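PDB 5EC6: HpuA, which probably acts as an outer-membrane lipoprotein receptor that binds haemoglobin so that its haem iron can be taken up. Local coordinates for residues Glu178-Arg183 with Ala189-Tyr194. Numbering follows the deposited sequence. Where two conformers were deposited one is given.
Sequences EVIGLR and AVTSSY
Ser192 OG is gripped from two directions: Gly181 N donates to it over 2.9 Å in a nearly straight bond, and a water lies 2.8 Å from the same Ser192 OG. The hydroxyl reaches this spot because chi1, 58°, sets it between its own N and carbonyl carbon. Serine suits the place where strand 188-191 ends, since its oxygen receives the N-H that a backbone carbonyl would otherwise take, while Ser192 N still donates to Gly181 O. The water also donates to Ser193 O and, weakly, to Val179 O, bridging the chains as they part. Beyond the water, Tyr194 OH donates to Glu178 OE2 over 2.6 Å, on the anti side of that oxygen and somewhat out of the carboxylate plane, which stands 89° from the ring. Glu178 reaches it with CG anti to N (chi1 -176°) and an extended chain; the hydroxyl also bonds Ala130 N. Ile180 CD1 packs obliquely against the ring, 3.9 Å from Tyr194 CD2. Toward the turn, regular antiparallel pairing takes over: Arg183 and Val190 form a hydrogen-bonded pair, and apolar Leu182 CD1 rests 3.7 Å from Ala189 CB. Arg183 sends its guanidinium away to Leu296 O, and Thr191 OG1 bonds His105. Strand 104-109 flanks strand 188-191 of this buried hairpin, and strands 208-215 and 298-308 also pair with strand 174-185, antiparallel pairings consistent with the protein's beta barrel.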
loop_
_atom_site.group_PDB
_atom_site.type_symbol
_atom_site.label_atom_id
_atom_site.label_comp_id
_atom_site.label_asym_id
_atom_site.label_seq_id
_atom_site.Cartn_x
_atom_site.Cartn_y
_atom_site.Cartn_z
ATOM N N GLU A 178 -9.123 2.408 -5.644
ATOM C CA GLU A 178 -8.529 1.860 -6.854
ATOM C C GLU A 178 -7.211 1.285 -6.368
ATOM O O GLU A 178 -6.376 2.043 -5.888
ATOM C CB GLU A 178 -8.325 2.997 -7.865
ATOM C CG GLU A 178 -7.796 2.568 -9.237
ATOM C CD GLU A 178 -8.051 3.632 -10.301
ATOM O OE1 GLU A 178 -9.074 4.391 -10.218
ATOM O OE2 GLU A 178 -7.197 3.750 -11.236
ATOM N N VAL A 179 -7.024 -0.031 -6.512
ATOM C CA VAL A 179 -5.957 -0.727 -5.790
ATOM C C VAL A 179 -5.123 -1.611 -6.750
ATOM O O VAL A 179 -5.596 -2.007 -7.836
ATOM C CB VAL A 179 -6.455 -1.587 -4.591
ATOM C CG1 VAL A 179 -7.322 -0.755 -3.657
ATOM C CG2 VAL A 179 -7.196 -2.831 -5.000
ATOM N N ILE A 180 -3.979 -2.000 -6.245
ATOM C CA ILE A 180 -3.148 -3.016 -6.898
ATOM C C ILE A 180 -2.801 -4.090 -5.886
ATOM O O ILE A 180 -2.498 -3.800 -4.730
ATOM C CB ILE A 180 -1.854 -2.382 -7.429
ATOM C CG1 ILE A 180 -2.153 -1.322 -8.510
ATOM C CG2 ILE A 180 -0.907 -3.452 -7.980
ATOM C CD1 ILE A 180 -1.028 -0.338 -8.644
ATOM N N GLY A 181 -2.881 -5.341 -6.339
ATOM C CA GLY A 181 -2.437 -6.512 -5.584
ATOM C C GLY A 181 -1.098 -7.014 -6.065
ATOM O O GLY A 181 -0.775 -6.869 -7.266
ATOM N N LEU A 182 -0.350 -7.544 -5.120
ATOM C CA LEU A 182 1.011 -8.034 -5.352
ATOM C C LEU A 182 1.151 -9.420 -4.742
ATOM O O LEU A 182 0.816 -9.661 -3.576
ATOM C CB LEU A 182 2.022 -7.080 -4.731
ATOM C CG LEU A 182 3.457 -7.636 -4.601
ATOM C CD1 LEU A 182 4.026 -7.503 -5.986
ATOM C CD2 LEU A 182 4.297 -6.869 -3.580
ATOM N N ARG A 183 1.708 -10.346 -5.545
ATOM C CA ARG A 183 2.138 -11.629 -5.058
ATOM C C ARG A 183 3.623 -11.830 -5.491
ATOM O O ARG A 183 4.178 -11.030 -6.261
ATOM C CB ARG A 183 1.264 -12.763 -5.628
ATOM C CG ARG A 183 -0.255 -12.763 -5.180
ATOM C CD ARG A 183 -0.993 -13.884 -5.867
ATOM N NE ARG A 183 -2.197 -14.396 -5.190
ATOM C CZ ARG A 183 -3.291 -14.831 -5.802
ATOM N NH1 ARG A 183 -3.454 -14.767 -7.161
ATOM N NH2 ARG A 183 -4.312 -15.203 -5.048
ATOM N N ALA A 189 8.052 -10.485 -8.609
ATOM C CA ALA A 189 6.818 -9.865 -8.193
ATOM C C ALA A 189 5.801 -9.868 -9.318
ATOM O O ALA A 189 6.114 -9.531 -10.464
ATOM C CB ALA A 189 7.107 -8.431 -7.768
ATOM N N VAL A 190 4.562 -10.222 -8.996
ATOM C CA VAL A 190 3.515 -10.261 -9.979
ATOM C C VAL A 190 2.353 -9.399 -9.465
ATOM O O VAL A 190 2.067 -9.376 -8.267
ATOM C CB VAL A 190 3.064 -11.693 -10.312
ATOM C CG1 VAL A 190 4.195 -12.417 -11.049
ATOM C CG2 VAL A 190 2.665 -12.518 -9.106
ATOM N N THR A 191 1.753 -8.679 -10.382
ATOM C CA THR A 191 0.745 -7.665 -10.041
ATOM C C THR A 191 -0.567 -7.874 -10.750
ATOM O O THR A 191 -0.662 -8.449 -11.865
ATOM C CB THR A 191 1.283 -6.252 -10.237
ATOM O OG1 THR A 191 1.888 -6.111 -11.556
ATOM C CG2 THR A 191 2.290 -5.913 -9.167
ATOM N N SER A 192 -1.635 -7.404 -10.103
ATOM C CA SER A 192 -2.973 -7.459 -10.658
ATOM C C SER A 192 -3.117 -6.559 -11.890
ATOM O O SER A 192 -2.377 -5.600 -12.069
ATOM C CB SER A 192 -3.992 -7.055 -9.582
ATOM O OG SER A 192 -3.709 -5.775 -9.087
ATOM N N SER A 193 -4.085 -6.894 -12.749
ATOM C CA SER A 193 -4.196 -6.216 -14.054
ATOM C C SER A 193 -4.555 -4.783 -13.899
ATOM O O SER A 193 -5.495 -4.414 -13.147
ATOM C CB SER A 193 -5.211 -6.903 -14.951
ATOM O OG SER A 193 -4.812 -8.235 -15.198
ATOM N N TYR A 194 -3.862 -3.918 -14.626
ATOM C CA TYR A 194 -4.113 -2.503 -14.519
ATOM C C TYR A 194 -3.731 -1.837 -15.806
ATOM O O TYR A 194 -2.542 -1.844 -16.170
ATOM C CB TYR A 194 -3.307 -1.902 -13.384
ATOM C CG TYR A 194 -3.710 -0.569 -12.847
ATOM C CD1 TYR A 194 -5.026 -0.069 -12.977
ATOM C CD2 TYR A 194 -2.803 0.194 -12.119
ATOM C CE1 TYR A 194 -5.381 1.131 -12.418
ATOM C CE2 TYR A 194 -3.142 1.404 -11.569
ATOM C CZ TYR A 194 -4.439 1.889 -11.710
ATOM O OH TYR A 194 -4.715 3.100 -11.122
HETATM O O HOH W 1 -5.411 -4.166 -10.532
#